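PDB 3R44: fatty acyl CoA synthetase FADD13 (FATTY-ACYL-CoA SYNTHETASE) from Mycobacterium tuberculosis, which belongs to the ANL superfamily of AMP-binding enzymes, whose members are built from a large N-terminal and a small C-terminal domain. Local coordinates for residues A[109-114]-A[137-142]; A[240-245]-A[251-256]; A[323-328]-A[404-409]; A[489-494]-A[509-514]. All blocks are in the same frame, centred on the assembly; numbering follows the deposited sequence. Where two conformers were deposited one is given.

Contact 1 of 4, residues A[109-114]-A[137-142]; sequences FILSDS and DPPGTV
P139 presses CB and CG of its ring against L111 and S112 on helix 104-114. CG of P139 lies 3.9 Å from CB of L111, while CB of P139 comes 3.8 Å from OG of S112. The backbones are close at this point, with CA of S112 and CA of P139 5.0 Å apart. It is the root of L111 that meets the proline: with CG placed beside the backbone N (chi1 -62°), the rest of the side chain goes on to V119 and I98 in the interior. S112 sits at the solvent side, where water 1 links its OG to N of G140 over long distances of 3.3 Å each, the second bond weak. From the type I turn P139-V142, T141 brings OG1 to 3.9 Å from O of L111, but that hydroxyl is hydrogen-bonded to O of S116, further along the same chain. V142 touches V119 as well. A helix resting on a parallel sheet, flanked by the loop that feeds the outer strand 144-147, is typical of an alpha/beta subdomain built from beta-alpha-beta crossovers, here within the AMP-binding region.

Contact 2 of 4, residues A[240-245]-A[251-256]; sequences ISMPQF and WSLIVE
The nearest CA atoms across the contact are those of M242 and L253, 8.4 Å apart, so helix 247-256 meets the end of strand 238-241 almost wholly through side chains. This is the first half of a beta-alpha-beta crossover: the chain leaves the strand, turns into the helix and returns as the parallel strand 261-264, with 213-216 lying between the two in the sheet. L253 does the work from the helix side. Its CG stands anti to the backbone N (chi1 173°), which sends the forked end out over the strand, and the two methyls go to different residues. CD1 takes I240, and CD2 takes M242. I240 and M242 alternate with S241 along the chain, and both direct their CB toward the helix, whereas S241 turns the other way and hydrogen-bonds E37 and Y35 through OG. The side chains point past one another, so the leucine methyls lie beside the inner carbons of their partners. M242 then bends at its sulfur and continues along the earlier part of the same helix, touching K249 and V250. L215 of the neighbouring strand and P38 also pack against L253, so the leucine meets residues from several elements while staying partly exposed. CD1 of L253 is 3.9 Å from CG2 of I240, and CD2 of L253 lies 3.8 Å from CB of M242 and 4.0 Å from CG of M242.

Contact 3 of 4, residues A[323-328]-A[404-409]; sequences GGTLLL and GYLYIK
T325 lays its methyl over one branch of L406, CG2 to CD2 at 3.8 Å, the two side chains crossing at about a right angle. The same leucine methyl is 4.0 Å from OG1 of T325, but that hydroxyl spends its hydrogen bond on O of A339. Two residues further along strand 324-327, L327 repeats the pattern with Y405. Although its CB does not head for the other segment, an extended first torsion (chi1 179°, CG anti to the backbone N) carries CD1 to the edge of the tyrosine ring. There it lies near the ring plane, 3.8 Å from CE1 and 3.9 Å from CD1 of Y405. The ring is anchored at its far end, where OH is hydrogen-bonded to D331. The CA atoms of T325 and L406 are 7.6 Å apart, too far for backbone pairing: strand 324-327 belongs to the large mixed sheet, 406-410 to a two-stranded antiparallel pair with 396-400. Residue A339 bridges the gap, since it also forms a backbone hydrogen bond with L406. Y315 and V365 close in on L406 from other strands. Across the interface the chemistry is mainly apolar, methyl to methyl and methyl to ring edge, with one hydroxyl beside a methyl. The hydroxyls of T325 and Y405 find their partners elsewhere, on A339 and D331, which implies a join made by buried fit, with directional bonds kept to its margins.

Contact 4 of 4, residues A[489-494]-A[509-514]; sequences IFAEAI and EQYSAT
Y511 is the residue that touches I489 and A491, and the second segment can be followed from the residue before it. Q510 points toward the strand segment without direct contact; its OE1 accepts from water 3, 2.8 Å away, which also donates to O of A493. Y511 comes next, its CG beside the backbone N (chi1 -60°), and its ring runs alongside I489, pointing the other way. CG2 of I489 approaches the ring obliquely, 3.5 Å from CE1, and CD1 of I489 lies farther back by CD1 of the tyrosine. At the end of the ring, OH is 3.5 Å from CB of A491. This hydroxyl is held by two waters: it donates to water 3 at 2.7 Å and accepts from water 2, in the ring plane, at 2.8 Å. Water 2 also donates to O of F490, tying the phenol to the strand backbone. S512 then turns back, its OG donating to O of E509. T514 finishes the walk, as both its N and its OG1 bond to O of Y511, the hydroxyl at 2.7 Å in the carbonyl plane. Y511 also packs on I458 and L446, so its ring meets residues from all three strands of the small mixed sheet. A C-terminal helix lying against that sheet is part of the compact alpha/beta C-terminal domain of the AMP-binding family.

Contacts 2 and 3 are buried and contact 4 is at the surface, with contact 1 between them in exposure. Contacts 2 and 3 both reach the large mixed sheet, at places whose centres are 28 Å apart: one joins a strand to the helix that follows it, the other ties the sheet to a distant hairpin. Contact 1 lies beside the separate parallel sheet, on the other side of the chain's centre from contact 3, and contact 4 joins a strand of the small C-terminal sheet to its helix. Chemistry follows place: contacts 2 and 3 are mainly aliphatic and aromatic, whereas ordered waters bridge the segments in contacts 1 and 4, weakly in the former.

Contact 1 of 4, residues A[109-114]-A[137-142]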
loop_
_atom_site.group_PDB
_atom_site.type_symbol
_atom_site.label_atom_id
_atom_site.label_comp_id
_atom_site.label_asym_id
_atom_site.label_seq_id
_atom_site.Cartn_x
_atom_site.Cartn_y
_atom_site.Cartn_z
ATOM N N PHE A 109 -19.220 -4.439 -5.607
ATOM C CA PHE A 109 -18.431 -5.417 -6.334
ATOM C C PHE A 109 -17.574 -6.286 -5.437
ATOM O O PHE A 109 -17.533 -7.524 -5.579
ATOM C CB PHE A 109 -17.537 -4.752 -7.372
ATOM C CG PHE A 109 -16.654 -5.719 -8.067
ATOM C CD1 PHE A 109 -17.140 -6.516 -9.088
ATOM C CD2 PHE A 109 -15.339 -5.872 -7.670
ATOM C CE1 PHE A 109 -16.301 -7.451 -9.703
ATOM C CE2 PHE A 109 -14.504 -6.796 -8.256
ATOM C CZ PHE A 109 -14.981 -7.579 -9.291
ATOM N N ILE A 110 -16.843 -5.630 -4.550
ATOM C CA ILE A 110 -15.928 -6.300 -3.642
ATOM C C ILE A 110 -16.627 -7.285 -2.753
ATOM O O ILE A 110 -16.139 -8.415 -2.581
ATOM C CB ILE A 110 -15.150 -5.261 -2.769
ATOM C CG1 ILE A 110 -14.190 -4.523 -3.689
ATOM C CG2 ILE A 110 -14.434 -5.922 -1.603
ATOM C CD1 ILE A 110 -13.396 -3.293 -2.956
ATOM N N LEU A 111 -17.780 -6.866 -2.196
ATOM C CA LEU A 111 -18.602 -7.753 -1.366
ATOM C C LEU A 111 -19.084 -8.965 -2.108
ATOM O O LEU A 111 -19.060 -10.043 -1.544
ATOM C CB LEU A 111 -19.760 -7.002 -0.705
ATOM C CG LEU A 111 -19.393 -5.878 0.274
ATOM C CD1 LEU A 111 -20.689 -5.231 0.726
ATOM C CD2 LEU A 111 -18.616 -6.427 1.519
ATOM N N SER A 112 -19.506 -8.800 -3.362
ATOM C CA SER A 112 -19.914 -9.923 -4.188
ATOM C C SER A 112 -18.788 -10.788 -4.580
ATOM O O SER A 112 -18.906 -12.011 -4.560
ATOM C CB SER A 112 -20.531 -9.479 -5.508
ATOM O OG SER A 112 -21.717 -8.800 -5.267
ATOM N N ASP A 113 -17.696 -10.179 -5.026
ATOM C CA ASP A 113 -16.576 -10.946 -5.464
ATOM C C ASP A 113 -15.955 -11.798 -4.336
ATOM O O ASP A 113 -15.548 -12.961 -4.561
ATOM C CB ASP A 113 -15.487 -10.052 -6.056
ATOM C CG ASP A 113 -14.336 -10.866 -6.710
ATOM O OD1 ASP A 113 -14.465 -11.235 -7.902
ATOM O OD2 ASP A 113 -13.299 -11.092 -6.072
ATOM N N SER A 114 -15.834 -11.205 -3.158
ATOM C CA SER A 114 -15.253 -11.865 -2.017
ATOM C C SER A 114 -16.182 -12.876 -1.396
ATOM O O SER A 114 -15.719 -13.725 -0.630
ATOM C CB SER A 114 -14.835 -10.879 -0.943
ATOM O OG SER A 114 -15.941 -10.145 -0.451
ATOM N N ASP A 137 -31.225 -6.378 -5.546
ATOM C CA ASP A 137 -30.514 -7.609 -5.195
ATOM C C ASP A 137 -29.122 -7.264 -4.606
ATOM O O ASP A 137 -28.116 -7.275 -5.324
ATOM C CB ASP A 137 -30.364 -8.528 -6.425
ATOM C CG ASP A 137 -31.691 -9.035 -6.946
ATOM O OD1 ASP A 137 -32.188 -10.050 -6.416
ATOM O OD2 ASP A 137 -32.224 -8.414 -7.889
ATOM N N PRO A 138 -29.064 -6.930 -3.299
ATOM C CA PRO A 138 -27.734 -6.661 -2.709
ATOM C C PRO A 138 -26.829 -7.920 -2.768
ATOM O O PRO A 138 -27.321 -8.999 -3.093
ATOM C CB PRO A 138 -28.044 -6.254 -1.255
ATOM C CG PRO A 138 -29.527 -6.023 -1.185
ATOM C CD PRO A 138 -30.162 -6.815 -2.314
ATOM N N PRO A 139 -25.508 -7.781 -2.491
ATOM C CA PRO A 139 -24.567 -8.916 -2.522
ATOM C C PRO A 139 -25.108 -10.070 -1.726
ATOM O O PRO A 139 -25.343 -9.908 -0.516
ATOM C CB PRO A 139 -23.319 -8.346 -1.859
ATOM C CG PRO A 139 -23.388 -6.883 -2.240
ATOM C CD PRO A 139 -24.820 -6.501 -2.236
ATOM N N GLY A 140 -25.360 -11.200 -2.394
ATOM C CA GLY A 140 -26.239 -12.216 -1.842
ATOM C C GLY A 140 -25.678 -13.078 -0.728
ATOM O O GLY A 140 -26.439 -13.770 -0.041
ATOM N N THR A 141 -24.354 -13.069 -0.582
ATOM C CA THR A 141 -23.653 -13.819 0.452
ATOM C C THR A 141 -23.727 -13.136 1.828
ATOM O O THR A 141 -23.499 -13.791 2.835
ATOM C CB THR A 141 -22.158 -14.036 0.049
ATOM O OG1 THR A 141 -21.536 -12.757 -0.196
ATOM C CG2 THR A 141 -22.059 -14.905 -1.226
ATOM N N VAL A 142 -24.011 -11.828 1.866
ATOM C CA VAL A 142 -23.993 -11.077 3.127
ATOM C C VAL A 142 -25.232 -11.438 3.957
ATOM O O VAL A 142 -26.334 -11.120 3.576
ATOM C CB VAL A 142 -23.917 -9.564 2.933
ATOM C CG1 VAL A 142 -23.850 -8.887 4.285
ATOM C CG2 VAL A 142 -22.642 -9.160 2.059
HETATM O O HOH W 1 -23.923 -11.233 -5.369
#

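Contact 2 of 4, residues A[240-245]-A[251-256]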
loop_
_atom_site.group_PDB
_atom_site.type_symbol
_atom_site.label_atom_id
_atom_site.label_comp_id
_atom_site.label_asym_id
_atom_site.label_seq_id
_atom_site.Cartn_x
_atom_site.Cartn_y
_atom_site.Cartn_z
ATOM N N ILE A 240 0.734 4.025 18.107
ATOM C CA ILE A 240 0.159 5.301 18.457
ATOM C C ILE A 240 -0.733 5.656 17.286
ATOM O O ILE A 240 -0.267 5.882 16.188
ATOM C CB ILE A 240 1.242 6.365 18.703
ATOM C CG1 ILE A 240 2.301 5.846 19.705
ATOM C CG2 ILE A 240 0.599 7.689 19.132
ATOM C CD1 ILE A 240 1.777 5.464 21.096
ATOM N N SER A 241 -2.027 5.719 17.523
ATOM C CA SER A 241 -2.954 5.892 16.432
ATOM C C SER A 241 -3.467 7.331 16.281
ATOM O O SER A 241 -3.937 7.953 17.260
ATOM C CB SER A 241 -4.134 4.933 16.612
ATOM O OG SER A 241 -5.131 5.210 15.663
ATOM N N MET A 242 -3.386 7.834 15.045
ATOM C CA MET A 242 -4.003 9.094 14.613
ATOM C C MET A 242 -4.982 8.802 13.451
ATOM O O MET A 242 -4.577 8.784 12.323
ATOM C CB MET A 242 -2.938 10.145 14.185
ATOM C CG MET A 242 -3.498 11.530 14.083
ATOM S SD MET A 242 -2.297 12.790 13.455
ATOM C CE MET A 242 -2.620 14.120 14.517
ATOM N N PRO A 243 -6.269 8.518 13.744
ATOM C CA PRO A 243 -7.166 7.953 12.736
ATOM C C PRO A 243 -7.492 8.918 11.627
ATOM O O PRO A 243 -7.576 8.467 10.467
ATOM C CB PRO A 243 -8.419 7.525 13.529
ATOM C CG PRO A 243 -8.128 7.726 14.901
ATOM C CD PRO A 243 -6.815 8.419 15.101
ATOM N N GLN A 244 -7.532 10.218 11.961
ATOM C CA GLN A 244 -7.660 11.296 10.986
ATOM C C GLN A 244 -6.370 12.148 11.003
ATOM O O GLN A 244 -6.187 12.882 11.926
ATOM C CB GLN A 244 -8.838 12.203 11.372
ATOM N N PHE A 245 -5.505 12.039 9.997
ATOM C CA PHE A 245 -4.263 12.815 9.958
ATOM C C PHE A 245 -4.574 14.308 9.979
ATOM O O PHE A 245 -5.432 14.761 9.219
ATOM C CB PHE A 245 -3.394 12.478 8.740
ATOM C CG PHE A 245 -2.177 13.374 8.609
ATOM C CD1 PHE A 245 -1.116 13.247 9.495
ATOM C CD2 PHE A 245 -2.124 14.375 7.640
ATOM C CE1 PHE A 245 -0.016 14.078 9.405
ATOM C CE2 PHE A 245 -1.005 15.188 7.526
ATOM C CZ PHE A 245 0.043 15.036 8.437
ATOM N N TRP A 251 2.666 16.778 15.439
ATOM C CA TRP A 251 3.932 16.911 16.171
ATOM C C TRP A 251 3.680 16.843 17.666
ATOM O O TRP A 251 4.488 16.302 18.389
ATOM C CB TRP A 251 4.703 18.177 15.800
ATOM C CG TRP A 251 5.385 18.105 14.447
ATOM C CD1 TRP A 251 5.041 18.802 13.342
ATOM C CD2 TRP A 251 6.481 17.261 14.064
ATOM N NE1 TRP A 251 5.859 18.470 12.289
ATOM C CE2 TRP A 251 6.724 17.498 12.688
ATOM C CE3 TRP A 251 7.234 16.293 14.719
ATOM C CZ2 TRP A 251 7.742 16.854 11.978
ATOM C CZ3 TRP A 251 8.257 15.640 14.009
ATOM C CH2 TRP A 251 8.490 15.917 12.658
ATOM N N SER A 252 2.588 17.437 18.135
ATOM C CA SER A 252 2.222 17.376 19.547
ATOM C C SER A 252 2.050 15.928 19.976
ATOM O O SER A 252 2.379 15.537 21.080
ATOM C CB SER A 252 0.889 18.105 19.779
ATOM O OG SER A 252 0.585 18.163 21.158
ATOM N N LEU A 253 1.476 15.143 19.086
ATOM C CA LEU A 253 1.153 13.774 19.384
ATOM C C LEU A 253 2.461 13.022 19.454
ATOM O O LEU A 253 2.645 12.181 20.340
ATOM C CB LEU A 253 0.254 13.204 18.274
ATOM C CG LEU A 253 -0.034 11.700 18.366
ATOM C CD1 LEU A 253 -0.553 11.312 19.769
ATOM C CD2 LEU A 253 -1.001 11.203 17.234
ATOM N N ILE A 254 3.353 13.309 18.509
ATOM C CA ILE A 254 4.666 12.661 18.428
ATOM C C ILE A 254 5.494 12.941 19.714
ATOM O O ILE A 254 6.146 12.042 20.284
ATOM C CB ILE A 254 5.398 13.128 17.154
ATOM C CG1 ILE A 254 4.900 12.341 15.936
ATOM C CG2 ILE A 254 6.925 13.043 17.286
ATOM C CD1 ILE A 254 5.402 12.919 14.602
ATOM N N VAL A 255 5.384 14.159 20.205
ATOM C CA VAL A 255 6.052 14.536 21.457
ATOM C C VAL A 255 5.410 13.919 22.680
ATOM O O VAL A 255 6.124 13.260 23.470
ATOM C CB VAL A 255 6.180 16.060 21.593
ATOM C CG1 VAL A 255 6.783 16.455 22.933
ATOM C CG2 VAL A 255 7.055 16.613 20.444
ATOM N N GLU A 256 4.105 14.135 22.857
ATOM C CA GLU A 256 3.364 13.639 24.008
ATOM C C GLU A 256 3.474 12.130 24.177
ATOM O O GLU A 256 3.515 11.650 25.312
ATOM C CB GLU A 256 1.873 14.019 23.983
ATOM C CG GLU A 256 1.605 15.473 24.046
ATOM C CD GLU A 256 2.123 16.137 25.317
ATOM O OE1 GLU A 256 2.123 15.492 26.393
ATOM O OE2 GLU A 256 2.511 17.317 25.239
#

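Contact 3 of 4, residues A[323-328]-A[404-409]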
loop_
_atom_site.group_PDB
_atom_site.type_symbol
_atom_site.label_atom_id
_atom_site.label_comp_id
_atom_site.label_asym_id
_atom_site.label_seq_id
_atom_site.Cartn_x
_atom_site.Cartn_y
_atom_site.Cartn_z
ATOM N N GLY A 323 5.718 -5.809 1.543
ATOM C CA GLY A 323 7.160 -6.006 1.569
ATOM C C GLY A 323 7.762 -5.883 0.183
ATOM O O GLY A 323 7.078 -5.822 -0.829
ATOM N N GLY A 324 9.058 -5.894 0.094
ATOM C CA GLY A 324 9.662 -5.858 -1.223
ATOM C C GLY A 324 11.057 -5.311 -1.099
ATOM O O GLY A 324 11.978 -6.090 -0.803
ATOM N N THR A 325 11.232 -4.008 -1.327
ATOM C CA THR A 325 12.506 -3.357 -1.129
ATOM C C THR A 325 12.372 -2.225 -0.097
ATOM O O THR A 325 11.322 -1.572 0.021
ATOM C CB THR A 325 13.176 -2.773 -2.440
ATOM O OG1 THR A 325 12.363 -1.731 -2.982
ATOM C CG2 THR A 325 13.436 -3.845 -3.541
ATOM N N LEU A 326 13.489 -1.959 0.590
ATOM C CA LEU A 326 13.620 -0.881 1.546
ATOM C C LEU A 326 14.935 -0.157 1.342
ATOM O O LEU A 326 15.975 -0.787 1.128
ATOM C CB LEU A 326 13.459 -1.363 3.000
ATOM C CG LEU A 326 12.029 -1.808 3.422
ATOM C CD1 LEU A 326 12.170 -2.385 4.789
ATOM C CD2 LEU A 326 10.992 -0.663 3.413
ATOM N N LEU A 327 14.843 1.163 1.334
ATOM C CA LEU A 327 16.021 2.054 1.263
ATOM C C LEU A 327 16.216 2.536 2.668
ATOM O O LEU A 327 15.462 3.378 3.180
ATOM C CB LEU A 327 15.784 3.186 0.265
ATOM C CG LEU A 327 16.928 4.193 0.119
ATOM C CD1 LEU A 327 18.052 3.459 -0.603
ATOM C CD2 LEU A 327 16.503 5.459 -0.623
ATOM N N LEU A 328 17.202 1.970 3.330
ATOM C CA LEU A 328 17.420 2.281 4.708
ATOM C C LEU A 328 17.885 3.746 4.888
ATOM O O LEU A 328 18.334 4.417 3.943
ATOM C CB LEU A 328 18.337 1.201 5.353
ATOM C CG LEU A 328 17.764 -0.249 5.273
ATOM C CD1 LEU A 328 18.661 -1.249 5.992
ATOM C CD2 LEU A 328 16.359 -0.331 5.796
ATOM N N GLY A 404 22.860 -3.358 -6.219
ATOM C CA GLY A 404 21.616 -3.960 -5.805
ATOM C C GLY A 404 20.463 -3.026 -5.494
ATOM O O GLY A 404 19.432 -3.455 -4.962
ATOM N N TYR A 405 20.589 -1.758 -5.871
ATOM C CA TYR A 405 19.564 -0.764 -5.556
ATOM C C TYR A 405 18.572 -0.709 -6.708
ATOM O O TYR A 405 18.965 -0.554 -7.887
ATOM C CB TYR A 405 20.169 0.594 -5.253
ATOM C CG TYR A 405 20.878 0.675 -3.931
ATOM C CD1 TYR A 405 20.211 1.027 -2.793
ATOM C CD2 TYR A 405 22.202 0.338 -3.809
ATOM C CE1 TYR A 405 20.854 1.108 -1.548
ATOM C CE2 TYR A 405 22.854 0.365 -2.563
ATOM C CZ TYR A 405 22.184 0.756 -1.462
ATOM O OH TYR A 405 22.838 0.845 -0.278
ATOM N N LEU A 406 17.311 -0.866 -6.363
ATOM C CA LEU A 406 16.190 -0.813 -7.309
ATOM C C LEU A 406 15.751 0.629 -7.589
ATOM O O LEU A 406 15.584 1.433 -6.658
ATOM C CB LEU A 406 14.992 -1.553 -6.720
ATOM C CG LEU A 406 13.711 -1.569 -7.547
ATOM C CD1 LEU A 406 14.022 -2.169 -8.925
ATOM C CD2 LEU A 406 12.563 -2.365 -6.881
ATOM N N TYR A 407 15.543 0.935 -8.873
ATOM C CA TYR A 407 15.012 2.223 -9.325
ATOM C C TYR A 407 13.786 1.890 -10.148
ATOM O O TYR A 407 13.887 1.228 -11.163
ATOM C CB TYR A 407 16.007 3.015 -10.184
ATOM C CG TYR A 407 17.178 3.577 -9.401
ATOM C CD1 TYR A 407 17.163 4.891 -8.963
ATOM C CD2 TYR A 407 18.262 2.789 -9.057
ATOM C CE1 TYR A 407 18.201 5.423 -8.222
ATOM C CE2 TYR A 407 19.327 3.311 -8.300
ATOM C CZ TYR A 407 19.286 4.617 -7.901
ATOM O OH TYR A 407 20.298 5.137 -7.162
ATOM N N ILE A 408 12.616 2.292 -9.684
ATOM C CA ILE A 408 11.420 2.073 -10.450
ATOM C C ILE A 408 11.272 3.100 -11.561
ATOM O O ILE A 408 11.332 4.329 -11.356
ATOM C CB ILE A 408 10.164 2.048 -9.554
ATOM C CG1 ILE A 408 10.260 0.950 -8.495
ATOM C CG2 ILE A 408 8.865 1.896 -10.391
ATOM C CD1 ILE A 408 9.987 -0.404 -8.948
ATOM N N LYS A 409 11.057 2.605 -12.759
ATOM C CA LYS A 409 10.965 3.471 -13.928
ATOM C C LYS A 409 9.547 3.752 -14.335
ATOM O O LYS A 409 9.255 4.859 -14.800
ATOM C CB LYS A 409 11.710 2.870 -15.121
ATOM C CG LYS A 409 13.184 2.701 -14.906
ATOM C CD LYS A 409 13.844 4.031 -14.602
ATOM C CE LYS A 409 15.337 3.906 -14.313
ATOM N NZ LYS A 409 16.088 3.358 -15.511
#

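Contact 4 of 4, residues A[489-494]-A[509-514]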
loop_
_atom_site.group_PDB
_atom_site.type_symbol
_atom_site.label_atom_id
_atom_site.label_comp_id
_atom_site.label_asym_id
_atom_site.label_seq_id
_atom_site.Cartn_x
_atom_site.Cartn_y
_atom_site.Cartn_z
ATOM N N ILE A 489 2.463 16.798 -27.793
ATOM C CA ILE A 489 1.694 17.962 -27.345
ATOM C C ILE A 489 2.650 18.862 -26.583
ATOM O O ILE A 489 3.147 18.453 -25.574
ATOM C CB ILE A 489 0.530 17.555 -26.415
ATOM C CG1 ILE A 489 -0.529 16.796 -27.213
ATOM C CG2 ILE A 489 -0.076 18.759 -25.670
ATOM C CD1 ILE A 489 -1.531 16.084 -26.335
ATOM N N PHE A 490 2.904 20.069 -27.083
ATOM C CA PHE A 490 3.706 21.024 -26.346
ATOM C C PHE A 490 2.818 21.665 -25.290
ATOM O O PHE A 490 1.641 21.950 -25.534
ATOM C CB PHE A 490 4.315 22.052 -27.281
ATOM C CG PHE A 490 5.382 21.499 -28.179
ATOM C CD1 PHE A 490 6.596 21.090 -27.645
ATOM C CD2 PHE A 490 5.182 21.390 -29.550
ATOM C CE1 PHE A 490 7.589 20.563 -28.470
ATOM C CE2 PHE A 490 6.199 20.875 -30.398
ATOM C CZ PHE A 490 7.389 20.460 -29.838
ATOM N N ALA A 491 3.376 21.853 -24.105
ATOM C CA ALA A 491 2.670 22.516 -22.996
ATOM C C ALA A 491 3.591 23.526 -22.410
ATOM O O ALA A 491 4.829 23.353 -22.443
ATOM C CB ALA A 491 2.290 21.476 -21.901
ATOM N N GLU A 492 3.023 24.542 -21.765
ATOM C CA GLU A 492 3.853 25.454 -21.015
ATOM C C GLU A 492 4.281 24.829 -19.679
ATOM O O GLU A 492 5.258 25.252 -19.125
ATOM C CB GLU A 492 3.108 26.793 -20.763
ATOM C CG GLU A 492 2.883 27.576 -22.022
ATOM C CD GLU A 492 4.184 28.021 -22.720
ATOM O OE1 GLU A 492 5.134 28.431 -21.997
ATOM O OE2 GLU A 492 4.248 27.934 -23.987
ATOM N N ALA A 493 3.502 23.868 -19.169
ATOM C CA ALA A 493 3.714 23.247 -17.873
ATOM C C ALA A 493 3.015 21.904 -17.813
ATOM O O ALA A 493 1.943 21.722 -18.394
ATOM C CB ALA A 493 3.186 24.131 -16.713
ATOM N N ILE A 494 3.634 21.011 -17.055
ATOM C CA ILE A 494 3.119 19.716 -16.694
ATOM C C ILE A 494 2.657 19.765 -15.223
ATOM O O ILE A 494 3.306 20.391 -14.388
ATOM C CB ILE A 494 4.233 18.663 -16.909
ATOM C CG1 ILE A 494 4.409 18.470 -18.420
ATOM C CG2 ILE A 494 3.910 17.334 -16.229
ATOM C CD1 ILE A 494 5.793 17.824 -18.738
ATOM N N GLU A 509 -6.728 14.095 -17.414
ATOM C CA GLU A 509 -7.851 15.000 -17.301
ATOM C C GLU A 509 -7.681 16.199 -18.215
ATOM O O GLU A 509 -8.620 16.650 -18.865
ATOM C CB GLU A 509 -7.944 15.559 -15.876
ATOM C CG GLU A 509 -8.638 14.697 -14.833
ATOM C CD GLU A 509 -8.446 15.269 -13.398
ATOM O OE1 GLU A 509 -8.410 16.520 -13.232
ATOM O OE2 GLU A 509 -8.312 14.465 -12.446
ATOM N N GLN A 510 -6.494 16.777 -18.188
ATOM C CA GLN A 510 -6.214 17.958 -18.982
ATOM C C GLN A 510 -6.461 17.693 -20.452
ATOM O O GLN A 510 -7.179 18.467 -21.122
ATOM C CB GLN A 510 -4.768 18.378 -18.774
ATOM C CG GLN A 510 -4.494 19.131 -17.468
ATOM C CD GLN A 510 -3.045 19.464 -17.304
ATOM O OE1 GLN A 510 -2.193 18.923 -18.002
ATOM N NE2 GLN A 510 -2.747 20.382 -16.409
ATOM N N TYR A 511 -5.878 16.615 -20.964
ATOM C CA TYR A 511 -5.964 16.321 -22.360
ATOM C C TYR A 511 -7.166 15.481 -22.824
ATOM O O TYR A 511 -7.280 15.190 -24.012
ATOM C CB TYR A 511 -4.610 15.811 -22.891
ATOM C CG TYR A 511 -3.588 16.875 -22.660
ATOM C CD1 TYR A 511 -3.543 18.007 -23.488
ATOM C CD2 TYR A 511 -2.709 16.794 -21.583
ATOM C CE1 TYR A 511 -2.645 19.040 -23.240
ATOM C CE2 TYR A 511 -1.796 17.818 -21.324
ATOM C CZ TYR A 511 -1.756 18.941 -22.188
ATOM O OH TYR A 511 -0.856 19.971 -21.936
ATOM N N SER A 512 -8.127 15.213 -21.938
ATOM C CA SER A 512 -9.350 14.561 -22.373
ATOM C C SER A 512 -10.071 15.447 -23.393
ATOM O O SER A 512 -10.797 14.927 -24.222
ATOM C CB SER A 512 -10.319 14.252 -21.216
ATOM O OG SER A 512 -10.833 15.464 -20.716
ATOM N N ALA A 513 -9.828 16.761 -23.364
ATOM C CA ALA A 513 -10.484 17.664 -24.335
ATOM C C ALA A 513 -9.967 17.511 -25.772
ATOM O O ALA A 513 -10.548 18.098 -26.692
ATOM C CB ALA A 513 -10.334 19.106 -23.903
ATOM N N THR A 514 -8.876 16.775 -25.968
ATOM C CA THR A 514 -8.263 16.653 -27.289
ATOM C C THR A 514 -8.712 15.403 -28.051
ATOM O O THR A 514 -8.335 15.215 -29.196
ATOM C CB THR A 514 -6.747 16.690 -27.196
ATOM O OG1 THR A 514 -6.264 15.536 -26.518
ATOM C CG2 THR A 514 -6.304 17.959 -26.458
HETATM O O HOH W 2 -0.612 21.878 -24.021
HETATM O O HOH W 3 0.067 19.849 -19.377
#